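Local coordinates for protein beta-glycosidase (Bacteroides caccae, PDB 6T2R) that is a family 16 glycoside hydrolase that probably acts as an endo-beta-galactosidase, cutting mucin O-glycans at internal linkages in the human gut, at residues Ile146-Asn151 with Tyr157-Ser162; His163-Leu168 with Phe209-Ile214. One frame throughout, in Å; residues are numbered along the deposited sequence.

Interaction 1 (Ile146-Asn151 with Tyr157-Ser162)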
ATOM      1  N   ILE A 146       2.375   2.099   3.233  1.00 25.16           N
ATOM      2  CA  ILE A 146       1.372   2.235   4.336  1.00 24.07           C
ATOM      3  C   ILE A 146       1.361   0.953   5.181  1.00 24.33           C
ATOM      4  O   ILE A 146       1.129   1.042   6.397  1.00 26.58           O
ATOM      5  CB  ILE A 146      -0.003   2.569   3.745  1.00 23.86           C
ATOM      6  CG1 ILE A 146       0.088   3.792   2.826  1.00 24.11           C
ATOM      7  CG2 ILE A 146      -1.020   2.734   4.859  1.00 23.92           C
ATOM      8  CD1 ILE A 146      -1.147   4.125   2.005  1.00 23.85           C
ATOM      9  N   MET A 147       1.652  -0.211   4.587  1.00 26.20           N
ATOM     10  CA  MET A 147       1.724  -1.494   5.339  1.00 22.16           C
ATOM     11  C   MET A 147       2.608  -2.501   4.594  1.00 23.23           C
ATOM     12  O   MET A 147       2.423  -2.692   3.386  1.00 21.18           O
ATOM     13  CB  MET A 147       0.308  -2.051   5.503  1.00 24.61           C
ATOM     14  CG  MET A 147       0.160  -3.195   6.478  1.00 26.06           C
ATOM     15  SD  MET A 147       0.758  -4.772   5.847  1.00 26.81           S
ATOM     16  CE  MET A 147      -0.427  -5.071   4.527  1.00 29.89           C
ATOM     17  N   GLU A 148       3.522  -3.133   5.322  1.00 25.40           N
ATOM     18  CA  GLU A 148       4.228  -4.374   4.941  1.00 27.36           C
ATOM     19  C   GLU A 148       4.211  -5.305   6.149  1.00 27.31           C
ATOM     20  O   GLU A 148       4.517  -4.826   7.222  1.00 27.94           O
ATOM     21  CB  GLU A 148       5.625  -3.982   4.512  1.00 32.57           C
ATOM     22  CG  GLU A 148       5.566  -2.957   3.402  1.00 38.39           C
ATOM     23  CD  GLU A 148       6.819  -2.896   2.598  1.00 45.96           C
ATOM     24  OE1 GLU A 148       7.665  -2.010   2.935  1.00 57.06           O
ATOM     25  OE2 GLU A 148       6.948  -3.733   1.688  1.00 46.48           O
ATOM     26  N   ARG A 149       3.727  -6.534   5.995  1.00 31.84           N
ATOM     27  CA  ARG A 149       3.726  -7.550   7.082  1.00 33.00           C
ATOM     28  C   ARG A 149       4.462  -8.810   6.590  1.00 31.14           C
ATOM     29  O   ARG A 149       3.981  -9.519   5.674  1.00 29.93           O
ATOM     30  CB  ARG A 149       2.305  -7.810   7.582  1.00 34.49           C
ATOM     31  CG  ARG A 149       2.252  -8.295   9.027  1.00 37.76           C
ATOM     32  CD  ARG A 149       2.862  -9.674   9.261  1.00 38.74           C
ATOM     33  NE  ARG A 149       1.963 -10.630   8.659  1.00 38.10           N
ATOM     34  CZ  ARG A 149       0.982 -11.256   9.309  1.00 38.82           C
ATOM     35  NH1 ARG A 149       0.837 -11.130  10.614  1.00 36.44           N
ATOM     36  NH2 ARG A 149       0.148 -12.027   8.640  1.00 37.23           N
ATOM     37  N   LEU A 150       5.585  -9.079   7.237  1.00 31.27           N
ATOM     38  CA  LEU A 150       6.521 -10.189   6.921  1.00 34.89           C
ATOM     39  C   LEU A 150       6.108 -11.457   7.672  1.00 32.64           C
ATOM     40  O   LEU A 150       5.983 -11.419   8.921  1.00 33.53           O
ATOM     41  CB  LEU A 150       7.929  -9.770   7.365  1.00 34.46           C
ATOM     42  CG  LEU A 150       8.826  -9.117   6.310  1.00 37.07           C
ATOM     43  CD1 LEU A 150       8.052  -8.178   5.404  1.00 39.83           C
ATOM     44  CD2 LEU A 150       9.979  -8.384   6.965  1.00 36.99           C
ATOM     45  N   ASN A 151       6.010 -12.568   6.952  1.00 32.75           N
ATOM     46  CA  ASN A 151       6.012 -13.907   7.585  1.00 31.68           C
ATOM     47  C   ASN A 151       4.820 -13.981   8.544  1.00 32.60           C
ATOM     48  O   ASN A 151       3.683 -13.748   8.092  1.00 29.07           O
ATOM     49  CB  ASN A 151       7.388 -14.178   8.217  1.00 29.93           C
ATOM     50  CG  ASN A 151       8.447 -14.272   7.142  1.00 32.69           C
ATOM     51  OD1 ASN A 151       8.327 -15.092   6.226  1.00 32.87           O
ATOM     52  ND2 ASN A 151       9.455 -13.416   7.208  1.00 28.14           N
ATOM     53  N   TYR A 157       5.660  -2.919   9.158  1.00 27.72           N
ATOM     54  CA  TYR A 157       6.562  -1.814   8.766  1.00 27.03           C
ATOM     55  C   TYR A 157       5.712  -0.756   8.066  1.00 25.19           C
ATOM     56  O   TYR A 157       4.902  -1.093   7.171  1.00 22.72           O
ATOM     57  CB  TYR A 157       7.675  -2.341   7.865  1.00 27.58           C
ATOM     58  CG  TYR A 157       8.601  -3.339   8.523  1.00 29.66           C
ATOM     59  CD1 TYR A 157       8.185  -4.635   8.799  1.00 28.86           C
ATOM     60  CD2 TYR A 157       9.903  -3.004   8.833  1.00 29.72           C
ATOM     61  CE1 TYR A 157       9.024  -5.561   9.392  1.00 29.60           C
ATOM     62  CE2 TYR A 157      10.763  -3.925   9.416  1.00 30.95           C
ATOM     63  CZ  TYR A 157      10.320  -5.204   9.695  1.00 29.44           C
ATOM     64  OH  TYR A 157      11.152  -6.106  10.274  1.00 29.25           O
ATOM     65  N   GLN A 158       5.942   0.493   8.430  1.00 23.24           N
ATOM     66  CA  GLN A 158       5.561   1.648   7.599  1.00 24.61           C
ATOM     67  C   GLN A 158       6.863   2.374   7.211  1.00 27.45           C
ATOM     68  O   GLN A 158       7.765   2.500   8.087  1.00 27.54           O
ATOM     69  CB  GLN A 158       4.534   2.468   8.375  1.00 24.91           C
ATOM     70  CG  GLN A 158       3.256   1.674   8.695  1.00 25.66           C
ATOM     71  CD  GLN A 158       2.207   2.531   9.369  1.00 25.12           C
ATOM     72  OE1 GLN A 158       2.398   2.960  10.516  1.00 30.23           O
ATOM     73  NE2 GLN A 158       1.117   2.809   8.659  1.00 22.50           N
ATOM     74  N   THR A 159       6.995   2.793   5.945  1.00 26.45           N
ATOM     75  CA  THR A 159       8.294   3.227   5.363  1.00 25.55           C
ATOM     76  C   THR A 159       8.088   4.199   4.207  1.00 24.59           C
ATOM     77  O   THR A 159       7.015   4.168   3.605  1.00 25.35           O
ATOM     78  CB  THR A 159       9.096   2.051   4.806  1.00 23.64           C
ATOM     79  OG1 THR A 159       8.916   0.928   5.654  1.00 28.15           O
ATOM     80  CG2 THR A 159      10.573   2.360   4.744  1.00 27.43           C
ATOM     81  N   VAL A 160       9.077   5.061   3.970  1.00 23.56           N
ATOM     82  CA  VAL A 160       9.182   5.903   2.744  1.00 24.81           C
ATOM     83  C   VAL A 160      10.497   5.520   2.086  1.00 23.98           C
ATOM     84  O   VAL A 160      11.438   5.153   2.801  1.00 23.80           O
ATOM     85  CB  VAL A 160       9.092   7.433   2.978  1.00 25.20           C
ATOM     86  CG1 VAL A 160       7.823   7.818   3.704  1.00 24.91           C
ATOM     87  CG2 VAL A 160      10.283   8.007   3.737  1.00 28.43           C
ATOM     88  N   HIS A 161      10.532   5.611   0.771  1.00 24.17           N
ATOM     89  CA  HIS A 161      11.772   5.525  -0.040  1.00 25.04           C
ATOM     90  C   HIS A 161      11.814   6.723  -0.981  1.00 27.32           C
ATOM     91  O   HIS A 161      10.711   7.158  -1.474  1.00 26.17           O
ATOM     92  CB  HIS A 161      11.775   4.210  -0.821  1.00 26.03           C
ATOM     93  CG  HIS A 161      11.516   3.067   0.063  1.00 26.48           C
ATOM     94  ND1 HIS A 161      12.522   2.469   0.758  1.00 28.52           N
ATOM     95  CD2 HIS A 161      10.370   2.446   0.408  1.00 27.76           C
ATOM     96  CE1 HIS A 161      12.013   1.481   1.471  1.00 25.70           C
ATOM     97  NE2 HIS A 161      10.705   1.466   1.292  1.00 24.96           N
ATOM     98  N   SER A 162      13.014   7.205  -1.266  1.00 25.69           N
ATOM     99  CA  SER A 162      13.235   8.364  -2.152  1.00 25.31           C
ATOM    100  C   SER A 162      14.640   8.316  -2.751  1.00 24.15           C
ATOM    101  O   SER A 162      15.427   7.501  -2.344  1.00 20.46           O
ATOM    102  CB  SER A 162      13.064   9.626  -1.350  1.00 26.09           C
ATOM    103  OG  SER A 162      14.083   9.750  -0.356  1.00 24.98           O
TER
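E148 and Y157 form an antiparallel hydrogen-bonded pair, their CA atoms 5.2 Å apart, with E148 N to Y157 O at 3.1 Å and the straighter return bond, Y157 N to E148 O, at 2.9 Å. This is the only ladder pair between the two segments, and the chain turns a corner at I146. On the side facing strand 125-130, I146 and M147 together lie opposite I126 in a classic beta bulge. Across from strand 155-161 a side chain takes over at I146: Q158 NE2 donates to I146 O at 2.9 Å, with an N-H...O angle of 154°, reaching a lone pair in the carbonyl plane while the oxygen lies close to the plane of the amide. Q158 CG stands beside its own backbone N (chi1 -61°), and the extended chain beyond it runs past the I146 carbonyl, so that CG itself comes within 3.2 Å of I146 O. H202 O also accepts from NE2, and N208 ND2 donates to OE1, which fixes the rotation of this buried amide.

On the face carrying E148 and Y157, the two CB atoms are 4.3 Å apart. L150 CD2 approaches Y157 CE1 obliquely at 3.8 Å, the two side chains crossing at about a right angle, while W240 meets the Y157 ring edge-to-face and also touches E148 and L150. I146-E148 closes an EVDIME sequence that matches the GH16 signature, whose glutamates are catalytic in relatives, consistent with an active-site strand. Strand 147-148 is thus held between strand 125-130, through the M147 backbone bond to I126, and strand 155-161, while the I146 side chain packs against strand 187-195.

Interaction 2 (His163-Leu168 with Phe209-Ile214); sequences HYTYTL and FVYPRI
Y211 and Y164 bury similar areas where the short helix 163-167 faces the end of strand 206-212, and I214 follows them. The backbones stay well apart, Y164 and R213 having CA atoms 11.3 Å from each other, so long side chains do the bridging. Y211 extends its ring toward the helix with CG opposite the backbone N (chi1 -166°), and its hydroxyl makes both of its contacts across the interface: OH is 3.9 Å from CD1 of Y164 and 3.8 Å from CG2 of T165. The two tyrosines cross at a slant, and no ring stack results.

Y164 also reaches across, and its far end meets I214, three residues beyond Y211. Its OH lies 3.5 Å from CD1 of I214, the two side chains crossing at about a right angle. I214 has CG1 between its backbone N and carbonyl carbon (chi1 64°), which directs the CD1 methyl to the phenol. T165 turns CG2 to Y211, while its OG1 accepts a hydrogen bond from S162 N at the N-cap. The helix itself is weakly bonded, with a pi-type turn marked by L168 N to H163 O at 2.8 Å.

No hydrogen bond joins the two segments. Y164 OH is bonded to N173 O, and Y211 OH has a weak bond with Q221 NE2. The phenol oxygens therefore meet carbon across the interface while their polar needs are served from outside it, which implies that this small interface rests on van der Waals contact, not on hydrogen bonds between the segments.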
ATOM      1  N   HIS A 163      14.980   9.306  -3.566  1.00 26.52           N
ATOM      2  CA  HIS A 163      16.379   9.574  -3.996  1.00 27.34           C
ATOM      3  C   HIS A 163      17.258   9.707  -2.753  1.00 26.73           C
ATOM      4  O   HIS A 163      18.372   9.197  -2.730  1.00 27.78           O
ATOM      5  CB  HIS A 163      16.400  10.832  -4.847  1.00 27.13           C
ATOM      6  CG  HIS A 163      17.744  11.361  -5.163  1.00 26.88           C
ATOM      7  ND1 HIS A 163      18.551  10.753  -6.082  1.00 27.19           N
ATOM      8  CD2 HIS A 163      18.412  12.439  -4.686  1.00 24.56           C
ATOM      9  CE1 HIS A 163      19.658  11.464  -6.181  1.00 26.03           C
ATOM     10  NE2 HIS A 163      19.610  12.493  -5.327  1.00 24.48           N
ATOM     11  N   TYR A 164      16.744  10.364  -1.736  1.00 26.45           N
ATOM     12  CA  TYR A 164      17.507  10.727  -0.523  1.00 28.41           C
ATOM     13  C   TYR A 164      17.759   9.464   0.298  1.00 27.89           C
ATOM     14  O   TYR A 164      18.898   9.270   0.681  1.00 25.38           O
ATOM     15  CB  TYR A 164      16.729  11.817   0.217  1.00 31.31           C
ATOM     16  CG  TYR A 164      17.355  12.369   1.472  1.00 33.79           C
ATOM     17  CD1 TYR A 164      17.059  11.809   2.703  1.00 35.87           C
ATOM     18  CD2 TYR A 164      18.151  13.508   1.444  1.00 33.97           C
ATOM     19  CE1 TYR A 164      17.551  12.349   3.877  1.00 34.36           C
ATOM     20  CE2 TYR A 164      18.668  14.050   2.610  1.00 37.88           C
ATOM     21  CZ  TYR A 164      18.377  13.457   3.830  1.00 35.84           C
ATOM     22  OH  TYR A 164      18.822  13.996   4.999  1.00 33.24           O
ATOM     23  N   THR A 165      16.733   8.637   0.541  1.00 28.11           N
ATOM     24  CA  THR A 165      16.859   7.451   1.398  1.00 28.39           C
ATOM     25  C   THR A 165      17.633   6.371   0.664  1.00 28.51           C
ATOM     26  O   THR A 165      18.417   5.691   1.313  1.00 31.27           O
ATOM     27  CB  THR A 165      15.507   6.888   1.832  1.00 30.12           C
ATOM     28  OG1 THR A 165      14.852   6.342   0.684  1.00 27.60           O
ATOM     29  CG2 THR A 165      14.668   7.918   2.561  1.00 28.26           C
ATOM     30  N   TYR A 166      17.338   6.159  -0.608  1.00 26.68           N
ATOM     31  CA  TYR A 166      17.830   4.996  -1.381  1.00 26.65           C
ATOM     32  C   TYR A 166      19.079   5.387  -2.190  1.00 26.90           C
ATOM     33  O   TYR A 166      20.146   4.843  -1.954  1.00 27.26           O
ATOM     34  CB  TYR A 166      16.721   4.433  -2.271  1.00 29.04           C
ATOM     35  CG  TYR A 166      17.112   3.189  -3.021  1.00 30.05           C
ATOM     36  CD1 TYR A 166      17.010   1.926  -2.452  1.00 32.73           C
ATOM     37  CD2 TYR A 166      17.572   3.278  -4.330  1.00 31.47           C
ATOM     38  CE1 TYR A 166      17.363   0.789  -3.167  1.00 31.59           C
ATOM     39  CE2 TYR A 166      17.937   2.155  -5.050  1.00 30.22           C
ATOM     40  CZ  TYR A 166      17.839   0.910  -4.459  1.00 33.42           C
ATOM     41  OH  TYR A 166      18.170  -0.175  -5.203  1.00 39.27           O
ATOM     42  N   THR A 167      18.982   6.280  -3.161  1.00 25.34           N
ATOM     43  CA  THR A 167      20.152   6.622  -4.014  1.00 28.12           C
ATOM     44  C   THR A 167      21.283   7.276  -3.186  1.00 30.00           C
ATOM     45  O   THR A 167      22.440   6.859  -3.357  1.00 26.88           O
ATOM     46  CB  THR A 167      19.735   7.450  -5.227  1.00 25.82           C
ATOM     47  OG1 THR A 167      18.609   6.821  -5.841  1.00 26.07           O
ATOM     48  CG2 THR A 167      20.859   7.567  -6.227  1.00 23.61           C
ATOM     49  N   LEU A 168      21.002   8.246  -2.314  1.00 26.94           N
ATOM     50  CA  LEU A 168      22.064   8.888  -1.496  1.00 26.39           C
ATOM     51  C   LEU A 168      22.361   8.099  -0.218  1.00 29.19           C
ATOM     52  O   LEU A 168      23.374   8.406   0.423  1.00 29.61           O
ATOM     53  CB  LEU A 168      21.633  10.297  -1.145  1.00 28.36           C
ATOM     54  CG  LEU A 168      21.307  11.171  -2.350  1.00 31.63           C
ATOM     55  CD1 LEU A 168      20.975  12.595  -1.905  1.00 29.77           C
ATOM     56  CD2 LEU A 168      22.478  11.172  -3.329  1.00 31.99           C
ATOM     57  N   PHE A 209       4.931   6.898  13.323  1.00 25.48           N
ATOM     58  CA  PHE A 209       6.077   7.812  13.186  1.00 27.00           C
ATOM     59  C   PHE A 209       5.722   8.875  12.170  1.00 27.04           C
ATOM     60  O   PHE A 209       4.680   8.708  11.474  1.00 27.69           O
ATOM     61  CB  PHE A 209       7.359   7.076  12.806  1.00 24.62           C
ATOM     62  CG  PHE A 209       7.560   6.820  11.336  1.00 24.16           C
ATOM     63  CD1 PHE A 209       6.868   5.808  10.694  1.00 23.60           C
ATOM     64  CD2 PHE A 209       8.535   7.500  10.630  1.00 25.74           C
ATOM     65  CE1 PHE A 209       7.115   5.531   9.362  1.00 25.68           C
ATOM     66  CE2 PHE A 209       8.778   7.227   9.287  1.00 26.48           C
ATOM     67  CZ  PHE A 209       8.063   6.242   8.654  1.00 27.43           C
ATOM     68  N   VAL A 210       6.552   9.926  12.167  1.00 25.29           N
ATOM     69  CA  VAL A 210       6.432  11.122  11.293  1.00 26.18           C
ATOM     70  C   VAL A 210       7.639  11.072  10.353  1.00 24.51           C
ATOM     71  O   VAL A 210       8.733  10.854  10.829  1.00 24.37           O
ATOM     72  CB  VAL A 210       6.373  12.433  12.118  1.00 25.61           C
ATOM     73  CG1 VAL A 210       6.304  13.681  11.240  1.00 24.35           C
ATOM     74  CG2 VAL A 210       5.224  12.446  13.110  1.00 25.78           C
ATOM     75  N   TYR A 211       7.448  11.224   9.054  1.00 23.98           N
ATOM     76  CA  TYR A 211       8.573  11.498   8.139  1.00 24.42           C
ATOM     77  C   TYR A 211       8.535  12.980   7.807  1.00 23.95           C
ATOM     78  O   TYR A 211       7.615  13.414   7.122  1.00 24.84           O
ATOM     79  CB  TYR A 211       8.567  10.652   6.869  1.00 24.58           C
ATOM     80  CG  TYR A 211       9.897  10.742   6.171  1.00 22.83           C
ATOM     81  CD1 TYR A 211      10.993  10.066   6.682  1.00 22.63           C
ATOM     82  CD2 TYR A 211      10.085  11.579   5.086  1.00 22.69           C
ATOM     83  CE1 TYR A 211      12.235  10.162   6.073  1.00 23.75           C
ATOM     84  CE2 TYR A 211      11.323  11.707   4.475  1.00 23.43           C
ATOM     85  CZ  TYR A 211      12.408  10.986   4.966  1.00 24.13           C
ATOM     86  OH  TYR A 211      13.652  11.069   4.389  1.00 20.30           O
ATOM     87  N   PRO A 212       9.513  13.765   8.311  1.00 23.62           N
ATOM     88  CA  PRO A 212       9.566  15.201   8.084  1.00 21.64           C
ATOM     89  C   PRO A 212      10.260  15.605   6.778  1.00 23.84           C
ATOM     90  O   PRO A 212      11.197  14.947   6.371  1.00 23.45           O
ATOM     91  CB  PRO A 212      10.362  15.695   9.298  1.00 21.13           C
ATOM     92  CG  PRO A 212      11.363  14.585   9.546  1.00 22.67           C
ATOM     93  CD  PRO A 212      10.617  13.306   9.194  1.00 23.02           C
ATOM     94  N   ARG A 213       9.774  16.710   6.187  1.00 25.18           N
ATOM     95  CA  ARG A 213      10.513  17.541   5.220  1.00 24.79           C
ATOM     96  C   ARG A 213      11.515  18.390   5.998  1.00 27.52           C
ATOM     97  O   ARG A 213      11.075  19.323   6.743  1.00 26.20           O
ATOM     98  CB  ARG A 213       9.577  18.432   4.403  1.00 26.25           C
ATOM     99  CG  ARG A 213      10.297  19.182   3.283  1.00 27.33           C
ATOM    100  CD  ARG A 213       9.489  20.278   2.614  1.00 32.16           C
ATOM    101  NE  ARG A 213       8.264  19.848   1.934  1.00 37.78           N
ATOM    102  CZ  ARG A 213       8.129  19.430   0.639  1.00 46.83           C
ATOM    103  NH1 ARG A 213       9.170  19.330  -0.188  1.00 43.06           N
ATOM    104  NH2 ARG A 213       6.919  19.082   0.181  1.00 46.01           N
ATOM    105  N   ILE A 214      12.807  18.128   5.800  1.00 26.85           N
ATOM    106  CA  ILE A 214      13.891  18.831   6.535  1.00 27.83           C
ATOM    107  C   ILE A 214      14.594  19.827   5.600  1.00 28.62           C
ATOM    108  O   ILE A 214      14.580  19.667   4.381  1.00 30.40           O
ATOM    109  CB  ILE A 214      14.857  17.831   7.202  1.00 29.00           C
ATOM    110  CG1 ILE A 214      15.615  16.960   6.196  1.00 30.69           C
ATOM    111  CG2 ILE A 214      14.097  16.993   8.211  1.00 32.30           C
ATOM    112  CD1 ILE A 214      16.916  16.368   6.719  1.00 32.69           C
TER

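Strand 155-161 runs directly into helix 163-167, so one continuous piece of chain supplies the second segment of interaction 1 and the first of interaction 2, whose centres lie about 14 Å apart. The two also touch through packing: V160 CG2 is 3.7 Å from Y211 CD1, and Q158 O is 3.4 Å from F209 CE1. Y211 joins the two, its CD1 on V160 and its hydroxyl at the helix. The centre of interaction 1 is about 8 Å from the chain centre, and the contact includes the end of the probable catalytic signature; that of interaction 2, about 18 Å from the chain centre, joins more peripheral parts of the same family 16 fold.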